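Long-range contact in conserved hypothetical protein (Deinococcus radiodurans, PDB 2G40), which may function in the utilization of L-lactate, as a homodimeric member of the LutC/YkgG family: residues 119-133 / 145-159. Numbering follows the deposited sequence. Where two conformers were deposited one is given.
Sequences HAELDRADAVLTGCA and DHRADQGRRALSLIP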
ATOM      1  N   HIS A 119      -3.583 -10.274  14.017  1.00 24.40           N
ATOM      2  CA  HIS A 119      -3.907 -10.798  12.678  1.00 25.36           C
ATOM      3  C   HIS A 119      -5.177 -11.645  12.724  1.00 23.78           C
ATOM      4  O   HIS A 119      -6.037 -11.556  11.848  1.00 23.47           O
ATOM      5  CB  HIS A 119      -2.770 -11.667  12.130  1.00 27.00           C
ATOM      6  CG  HIS A 119      -1.478 -10.932  11.939  1.00 32.21           C
ATOM      7  ND1 HIS A 119      -0.244 -11.532  12.098  1.00 37.10           N
ATOM      8  CD2 HIS A 119      -1.228  -9.638  11.623  1.00 31.83           C
ATOM      9  CE1 HIS A 119       0.708 -10.642  11.882  1.00 39.07           C
ATOM     10  NE2 HIS A 119       0.138  -9.484  11.592  1.00 39.80           N
ATOM     11  N   ALA A 120      -5.297 -12.463  13.755  1.00 23.77           N
ATOM     12  CA  ALA A 120      -6.448 -13.359  13.891  1.00 22.45           C
ATOM     13  C   ALA A 120      -7.735 -12.570  14.114  1.00 21.74           C
ATOM     14  O   ALA A 120      -8.760 -12.889  13.532  1.00 22.26           O
ATOM     15  CB  ALA A 120      -6.218 -14.327  15.018  1.00 23.52           C
ATOM     16  N   GLU A 121      -7.671 -11.538  14.953  1.00 21.62           N
ATOM     17  CA  GLU A 121      -8.816 -10.640  15.159  1.00 23.40           C
ATOM     18  C   GLU A 121      -9.199  -9.947  13.856  1.00 18.93           C
ATOM     19  O   GLU A 121     -10.381  -9.814  13.524  1.00 21.51           O
ATOM     20  CB  GLU A 121      -8.525  -9.614  16.261  1.00 21.34           C
ATOM     21  CG  GLU A 121      -8.703 -10.208  17.669  1.00 27.48           C
ATOM     22  CD  GLU A 121      -7.970  -9.459  18.786  1.00 27.37           C
ATOM     23  OE1 GLU A 121      -6.983  -8.731  18.534  1.00 24.86           O
ATOM     24  OE2 GLU A 121      -8.364  -9.641  19.960  1.00 34.17           O
ATOM     25  N   LEU A 122      -8.202  -9.480  13.119  1.00 17.37           N
ATOM     26  CA  LEU A 122      -8.475  -8.861  11.810  1.00 18.54           C
ATOM     27  C   LEU A 122      -9.061  -9.852  10.813  1.00 20.41           C
ATOM     28  O   LEU A 122      -9.947  -9.517  10.031  1.00 20.48           O
ATOM     29  CB  LEU A 122      -7.200  -8.279  11.227  1.00 17.58           C
ATOM     30  CG  LEU A 122      -6.686  -7.103  12.040  1.00 21.15           C
ATOM     31  CD1 LEU A 122      -5.325  -6.727  11.554  1.00 23.16           C
ATOM     32  CD2 LEU A 122      -7.665  -5.947  11.923  1.00 21.91           C
ATOM     33  N   ASP A 123      -8.545 -11.073  10.834  1.00 23.43           N
ATOM     34  CA  ASP A 123      -9.023 -12.096   9.912  1.00 23.50           C
ATOM     35  C   ASP A 123     -10.453 -12.518  10.254  1.00 24.54           C
ATOM     36  O   ASP A 123     -11.230 -12.859   9.361  1.00 25.22           O
ATOM     37  CB  ASP A 123      -8.077 -13.296   9.922  1.00 26.28           C
ATOM     38  CG  ASP A 123      -8.421 -14.301   8.864  1.00 30.29           C
ATOM     39  OD1 ASP A 123      -8.494 -13.908   7.687  1.00 33.11           O
ATOM     40  OD2 ASP A 123      -8.635 -15.480   9.208  1.00 35.63           O
ATOM     41  N   ARG A 124     -10.815 -12.459  11.534  1.00 23.52           N
ATOM     42  CA  ARG A 124     -12.148 -12.871  11.972  1.00 24.96           C
ATOM     43  C   ARG A 124     -13.213 -11.774  11.833  1.00 23.13           C
ATOM     44  O   ARG A 124     -14.408 -12.063  11.842  1.00 23.09           O
ATOM     45  CB  ARG A 124     -12.084 -13.394  13.404  1.00 24.38           C
ATOM     46  CG  ARG A 124     -11.482 -14.809  13.467  1.00 28.86           C
ATOM     47  CD  ARG A 124     -11.008 -15.205  14.874  1.00 31.68           C
ATOM     48  N   ALA A 125     -12.771 -10.530  11.690  1.00 18.63           N
ATOM     49  CA  ALA A 125     -13.666  -9.405  11.502  1.00 17.36           C
ATOM     50  C   ALA A 125     -14.423  -9.615  10.194  1.00 18.64           C
ATOM     51  O   ALA A 125     -13.905 -10.246   9.268  1.00 22.08           O
ATOM     52  CB  ALA A 125     -12.858  -8.101  11.467  1.00 16.93           C
ATOM     53  N   ASP A 126     -15.644  -9.104  10.114  1.00 19.38           N
ATOM     54  CA  ASP A 126     -16.445  -9.254   8.899  1.00 19.94           C
ATOM     55  C   ASP A 126     -16.059  -8.220   7.860  1.00 21.95           C
ATOM     56  O   ASP A 126     -16.102  -8.488   6.660  1.00 21.36           O
ATOM     57  CB  ASP A 126     -17.939  -9.153   9.215  1.00 19.85           C
ATOM     58  CG  ASP A 126     -18.450 -10.334  10.023  1.00 20.44           C
ATOM     59  OD1 ASP A 126     -17.990 -11.469   9.779  1.00 21.01           O
ATOM     60  OD2 ASP A 126     -19.340 -10.138  10.890  1.00 19.90           O
ATOM     61  N   ALA A 127     -15.665  -7.035   8.323  1.00 18.79           N
ATOM     62  CA  ALA A 127     -15.403  -5.930   7.432  1.00 16.06           C
ATOM     63  C   ALA A 127     -14.516  -4.907   8.130  1.00 16.72           C
ATOM     64  O   ALA A 127     -14.361  -4.915   9.353  1.00 16.40           O
ATOM     65  CB  ALA A 127     -16.722  -5.270   7.006  1.00 16.83           C
ATOM     66  N   VAL A 128     -13.938  -4.038   7.320  1.00 17.80           N
ATOM     67  CA  VAL A 128     -13.285  -2.840   7.791  1.00 15.81           C
ATOM     68  C   VAL A 128     -13.949  -1.673   7.072  1.00 16.20           C
ATOM     69  O   VAL A 128     -14.277  -1.757   5.887  1.00 15.21           O
ATOM     70  CB  VAL A 128     -11.764  -2.873   7.514  1.00 16.23           C
ATOM     71  CG1 VAL A 128     -11.435  -3.055   5.993  1.00 15.48           C
ATOM     72  CG2 VAL A 128     -11.096  -1.634   8.089  1.00 16.58           C
ATOM     73  N   LEU A 129     -14.115  -0.584   7.808  1.00 16.94           N
ATOM     74  CA  LEU A 129     -14.751   0.619   7.314  1.00 16.70           C
ATOM     75  C   LEU A 129     -13.698   1.709   7.307  1.00 16.70           C
ATOM     76  O   LEU A 129     -13.052   1.942   8.325  1.00 16.78           O
ATOM     77  CB  LEU A 129     -15.903   1.018   8.240  1.00 16.04           C
ATOM     78  CG  LEU A 129     -16.525   2.391   7.983  1.00 20.43           C
ATOM     79  CD1 LEU A 129     -17.204   2.404   6.624  1.00 21.21           C
ATOM     80  CD2 LEU A 129     -17.483   2.776   9.058  1.00 18.55           C
ATOM     81  N   THR A 130     -13.479   2.342   6.154  1.00 16.95           N
ATOM     82  CA  THR A 130     -12.506   3.427   6.079  1.00 18.48           C
ATOM     83  C   THR A 130     -12.986   4.563   5.212  1.00 17.17           C
ATOM     84  O   THR A 130     -13.861   4.402   4.361  1.00 17.25           O
ATOM     85  CB  THR A 130     -11.116   3.003   5.481  1.00 19.87           C
ATOM     86  OG1 THR A 130     -11.211   2.893   4.047  1.00 18.04           O
ATOM     87  CG2 THR A 130     -10.618   1.706   6.064  1.00 23.17           C
ATOM     88  N   GLY A 131     -12.359   5.709   5.435  1.00 18.82           N
ATOM     89  CA  GLY A 131     -12.362   6.798   4.471  1.00 19.59           C
ATOM     90  C   GLY A 131     -11.237   6.565   3.479  1.00 19.27           C
ATOM     91  O   GLY A 131     -10.746   5.446   3.300  1.00 16.52           O
ATOM     92  N   CYS A 132     -10.826   7.627   2.818  1.00 18.54           N
ATOM     93  CA  CYS A 132      -9.661   7.569   1.941  1.00 18.19           C
ATOM     94  C   CYS A 132      -9.043   8.938   1.852  1.00 17.85           C
ATOM     95  O   CYS A 132      -9.568   9.899   2.446  1.00 20.60           O
ATOM     96  CB  CYS A 132     -10.045   7.115   0.561  1.00 16.22           C
ATOM     97  SG  CYS A 132     -11.188   8.201  -0.313  1.00 20.06           S
ATOM     98  N   ALA A 133      -7.934   9.027   1.128  1.00 19.11           N
ATOM     99  CA  ALA A 133      -7.269  10.300   0.908  1.00 17.66           C
ATOM    100  C   ALA A 133      -7.810  11.006  -0.328  1.00 18.51           C
ATOM    101  O   ALA A 133      -8.092  12.223  -0.300  1.00 19.29           O
ATOM    102  CB  ALA A 133      -5.774  10.118   0.798  1.00 17.73           C
ATOM    103  N   ASP A 145      -4.015   7.054   2.684  1.00 17.27           N
ATOM    104  CA  ASP A 145      -2.802   7.548   3.326  1.00 16.27           C
ATOM    105  C   ASP A 145      -2.762   7.247   4.826  1.00 17.93           C
ATOM    106  O   ASP A 145      -1.879   7.727   5.517  1.00 16.79           O
ATOM    107  CB  ASP A 145      -2.552   9.041   3.031  1.00 16.05           C
ATOM    108  CG  ASP A 145      -3.575   9.970   3.679  1.00 19.33           C
ATOM    109  OD1 ASP A 145      -4.528   9.492   4.320  1.00 17.76           O
ATOM    110  OD2 ASP A 145      -3.431  11.189   3.504  1.00 22.17           O
ATOM    111  N   HIS A 146      -3.714   6.451   5.305  1.00 19.10           N
ATOM    112  CA  HIS A 146      -3.636   5.801   6.614  1.00 17.27           C
ATOM    113  C   HIS A 146      -3.657   6.772   7.766  1.00 17.20           C
ATOM    114  O   HIS A 146      -3.064   6.539   8.800  1.00 18.08           O
ATOM    115  CB  HIS A 146      -2.445   4.839   6.587  1.00 15.84           C
ATOM    116  CG  HIS A 146      -2.599   3.809   5.516  1.00 16.87           C
ATOM    117  ND1 HIS A 146      -3.565   2.827   5.587  1.00 16.53           N
ATOM    118  CD2 HIS A 146      -2.008   3.671   4.307  1.00 20.29           C
ATOM    119  CE1 HIS A 146      -3.527   2.102   4.485  1.00 18.81           C
ATOM    120  NE2 HIS A 146      -2.577   2.581   3.704  1.00 18.62           N
ATOM    121  N   ARG A 147      -4.353   7.880   7.530  1.00 16.14           N
ATOM    122  CA  ARG A 147      -4.704   8.818   8.562  1.00 16.11           C
ATOM    123  C   ARG A 147      -5.767   8.180   9.457  1.00 17.77           C
ATOM    124  O   ARG A 147      -6.117   6.990   9.302  1.00 18.04           O
ATOM    125  CB  ARG A 147      -5.134  10.123   7.921  1.00 17.58           C
ATOM    126  CG  ARG A 147      -3.950  10.897   7.351  1.00 19.35           C
ATOM    127  CD  ARG A 147      -4.430  12.046   6.517  1.00 21.27           C
ATOM    128  NE  ARG A 147      -3.367  12.711   5.778  1.00 21.74           N
ATOM    129  CZ  ARG A 147      -2.556  13.646   6.267  1.00 24.55           C
ATOM    130  NH1 ARG A 147      -2.647  14.039   7.530  1.00 25.60           N
ATOM    131  NH2 ARG A 147      -1.616  14.177   5.488  1.00 23.27           N
ATOM    132  N   ALA A 148      -6.262   8.940  10.413  1.00 17.71           N
ATOM    133  CA  ALA A 148      -7.036   8.357  11.515  1.00 17.69           C
ATOM    134  C   ALA A 148      -8.326   7.688  11.048  1.00 17.18           C
ATOM    135  O   ALA A 148      -8.771   6.738  11.684  1.00 18.62           O
ATOM    136  CB  ALA A 148      -7.348   9.431  12.555  1.00 18.85           C
ATOM    137  N   ASP A 149      -8.923   8.180   9.956  1.00 16.96           N
ATOM    138  CA  ASP A 149     -10.167   7.605   9.416  1.00 17.21           C
ATOM    139  C   ASP A 149      -9.928   6.394   8.502  1.00 17.38           C
ATOM    140  O   ASP A 149     -10.858   5.865   7.931  1.00 16.77           O
ATOM    141  CB  ASP A 149     -11.013   8.656   8.684  1.00 17.35           C
ATOM    142  CG  ASP A 149     -10.332   9.206   7.413  1.00 23.86           C
ATOM    143  OD1 ASP A 149      -9.112   9.032   7.237  1.00 26.63           O
ATOM    144  OD2 ASP A 149     -11.034   9.855   6.600  1.00 31.38           O
ATOM    145  N   GLN A 150      -8.673   5.967   8.386  1.00 17.56           N
ATOM    146  CA  GLN A 150      -8.287   4.874   7.534  1.00 17.07           C
ATOM    147  C   GLN A 150      -7.536   3.785   8.274  1.00 18.88           C
ATOM    148  O   GLN A 150      -7.635   2.598   7.939  1.00 19.47           O
ATOM    149  CB  GLN A 150      -7.402   5.424   6.431  1.00 16.97           C
ATOM    150  CG  GLN A 150      -8.148   6.288   5.475  1.00 19.67           C
ATOM    151  CD  GLN A 150      -7.204   7.165   4.746  1.00 21.33           C
ATOM    152  OE1 GLN A 150      -6.433   6.686   3.933  1.00 20.68           O
ATOM    153  NE2 GLN A 150      -7.210   8.441   5.069  1.00 17.26           N
ATOM    154  N   GLY A 151      -6.771   4.191   9.275  1.00 17.76           N
ATOM    155  CA  GLY A 151      -6.050   3.257  10.111  1.00 19.78           C
ATOM    156  C   GLY A 151      -4.806   2.710   9.473  1.00 18.32           C
ATOM    157  O   GLY A 151      -4.499   2.989   8.311  1.00 17.83           O
ATOM    158  N   ARG A 152      -4.088   1.899  10.238  1.00 17.99           N
ATOM    159  CA  ARG A 152      -2.825   1.330   9.749  1.00 18.20           C
ATOM    160  C   ARG A 152      -3.054   0.387   8.584  1.00 17.85           C
ATOM    161  O   ARG A 152      -4.167  -0.050   8.334  1.00 18.35           O
ATOM    162  CB  ARG A 152      -2.063   0.636  10.876  1.00 17.88           C
ATOM    163  CG  ARG A 152      -2.772  -0.580  11.450  1.00 18.83           C
ATOM    164  CD  ARG A 152      -2.203  -0.974  12.791  1.00 18.33           C
ATOM    165  NE  ARG A 152      -3.071  -1.894  13.480  1.00 17.90           N
ATOM    166  CZ  ARG A 152      -2.901  -3.213  13.532  1.00 21.48           C
ATOM    167  NH1 ARG A 152      -1.805  -3.800  13.052  1.00 18.92           N
ATOM    168  NH2 ARG A 152      -3.794  -3.945  14.157  1.00 18.96           N
ATOM    169  N   ARG A 153      -1.971   0.061   7.894  1.00 18.46           N
ATOM    170  CA  ARG A 153      -2.058  -0.710   6.663  1.00 17.50           C
ATOM    171  C   ARG A 153      -2.734  -2.062   6.858  1.00 20.16           C
ATOM    172  O   ARG A 153      -3.476  -2.496   6.000  1.00 18.56           O
ATOM    173  CB  ARG A 153      -0.676  -0.850   6.051  1.00 19.68           C
ATOM    174  CG  ARG A 153      -0.165   0.475   5.508  1.00 23.05           C
ATOM    175  CD  ARG A 153       0.870   0.268   4.449  1.00 33.70           C
ATOM    176  NE  ARG A 153       2.163   0.028   5.039  1.00 36.51           N
ATOM    177  CZ  ARG A 153       3.050  -0.882   4.628  1.00 37.97           C
ATOM    178  NH1 ARG A 153       2.807  -1.712   3.614  1.00 37.32           N
ATOM    179  NH2 ARG A 153       4.203  -0.959   5.272  1.00 42.99           N
ATOM    180  N   ALA A 154      -2.513  -2.695   8.006  1.00 17.72           N
ATOM    181  CA  ALA A 154      -3.059  -4.024   8.237  1.00 19.23           C
ATOM    182  C   ALA A 154      -4.577  -4.048   8.176  1.00 19.53           C
ATOM    183  O   ALA A 154      -5.141  -5.059   7.808  1.00 19.07           O
ATOM    184  CB  ALA A 154      -2.599  -4.578   9.578  1.00 19.65           C
ATOM    185  N   LEU A 155      -5.222  -2.951   8.567  1.00 21.45           N
ATOM    186  CA  LEU A 155      -6.677  -2.924   8.704  1.00 22.13           C
ATOM    187  C   LEU A 155      -7.392  -3.057   7.375  1.00 23.37           C
ATOM    188  O   LEU A 155      -8.511  -3.547   7.333  1.00 24.54           O
ATOM    189  CB  LEU A 155      -7.133  -1.626   9.359  1.00 19.75           C
ATOM    190  CG  LEU A 155      -6.662  -1.300  10.763  1.00 21.76           C
ATOM    191  CD1 LEU A 155      -7.508  -0.157  11.312  1.00 23.04           C
ATOM    192  CD2 LEU A 155      -6.743  -2.503  11.652  1.00 23.46           C
ATOM    193  N   SER A 156      -6.766  -2.605   6.301  1.00 21.78           N
ATOM    194  CA  SER A 156      -7.363  -2.707   4.970  1.00 24.06           C
ATOM    195  C   SER A 156      -6.693  -3.801   4.136  1.00 23.47           C
ATOM    196  O   SER A 156      -7.014  -3.985   2.964  1.00 25.67           O
ATOM    197  CB  SER A 156      -7.323  -1.347   4.261  1.00 25.06           C
ATOM    198  OG  SER A 156      -6.053  -0.715   4.392  1.00 27.84           O
ATOM    199  N   LEU A 157      -5.792  -4.558   4.743  1.00 21.83           N
ATOM    200  CA  LEU A 157      -5.171  -5.661   4.043  1.00 22.65           C
ATOM    201  C   LEU A 157      -5.699  -7.007   4.467  1.00 22.73           C
ATOM    202  O   LEU A 157      -5.897  -7.877   3.639  1.00 21.93           O
ATOM    203  CB  LEU A 157      -3.660  -5.658   4.253  1.00 24.20           C
ATOM    204  CG  LEU A 157      -2.992  -6.838   3.526  1.00 31.97           C
ATOM    205  CD1 LEU A 157      -3.063  -6.634   2.014  1.00 33.81           C
ATOM    206  CD2 LEU A 157      -1.586  -7.050   3.971  1.00 28.91           C
ATOM    207  N   ILE A 158      -5.866  -7.192   5.770  1.00 19.43           N
ATOM    208  CA  ILE A 158      -6.189  -8.501   6.328  0.50 20.60           C
ATOM    209  C   ILE A 158      -7.685  -8.852   6.298  1.00 18.34           C
ATOM    210  O   ILE A 158      -8.049  -9.974   5.931  1.00 19.16           O
ATOM    211  CB  ILE A 158      -5.638  -8.640   7.768  0.50 20.26           C
ATOM    212  CG1 ILE A 158      -4.130  -8.332   7.801  0.50 24.32           C
ATOM    213  CG2 ILE A 158      -5.923 -10.034   8.319  0.50 18.64           C
ATOM    214  CD1 ILE A 158      -3.299  -9.199   6.894  0.50 29.07           C
ATOM    215  N   PRO A 159      -8.572  -7.908   6.708  1.00 16.47           N
ATOM    216  CA  PRO A 159      -9.985  -8.282   6.610  1.00 16.39           C
ATOM    217  C   PRO A 159     -10.414  -8.503   5.153  1.00 19.14           C
ATOM    218  O   PRO A 159      -9.816  -7.943   4.242  1.00 20.76           O
ATOM    219  CB  PRO A 159     -10.714  -7.060   7.197  1.00 18.99           C
ATOM    220  CG  PRO A 159      -9.679  -6.386   8.035  1.00 17.78           C
ATOM    221  CD  PRO A 159      -8.419  -6.564   7.267  1.00 17.84           C
TER
HETATM  222  O   HOH W   1      -9.978 -12.113   6.438  1.00 33.21           O
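Leu122 packs on the side chains of Ala154, Leu155 and Ile158. With CG anti to its own carbonyl carbon (chi1 -67°), its two methyls are carried to Ala154 and Leu155. Leu122 CD2 meets Leu155 CD2 at 3.6 Å, the two side chains crossing at a slant. Leu122 CD1 faces Ala154 CB, and Leu122 CB lies 3.6 Å from Ile158 CG2. Val128 spreads both methyls around the carbonyl oxygen of Leu155, and Val128 CG1 comes to 3.3 Å from Leu155 O. This oxygen is buried and has no polar partner in the model. Pro159 CG lies between the carbonyl oxygen of Leu122 and Val128 CB. One water bridges Asp123 OD1 and Ile158 O.

Past the strand, Gly131 N donates to Asp149 O at 2.9 Å, nearly straight (174°). The amide of Gln150 lies alongside the backbone of Cys132. Its OE1 accepts from Asp145 N in the carbonyl plane and from His146 N above that plane. Gln150 NE2 donates to Asp145 OD1 and, at 2.9 Å, to Asp149 OD1. A leucine in place of Gln150 would probably leave Asp145 N and His146 N without their shared acceptor, and both aspartate oxygens without the NE2 donor. Arg152 NE forms a salt bridge with Asp113, and its NH1 hydrogen-bonds Val212 O of the second subunit. The connection 145-159, from strand 141-144 to strand 161-167, packs on helix 119-124 and strand 127-130, an inner strand of the parallel sheet in the Rossmann-like LUD domain.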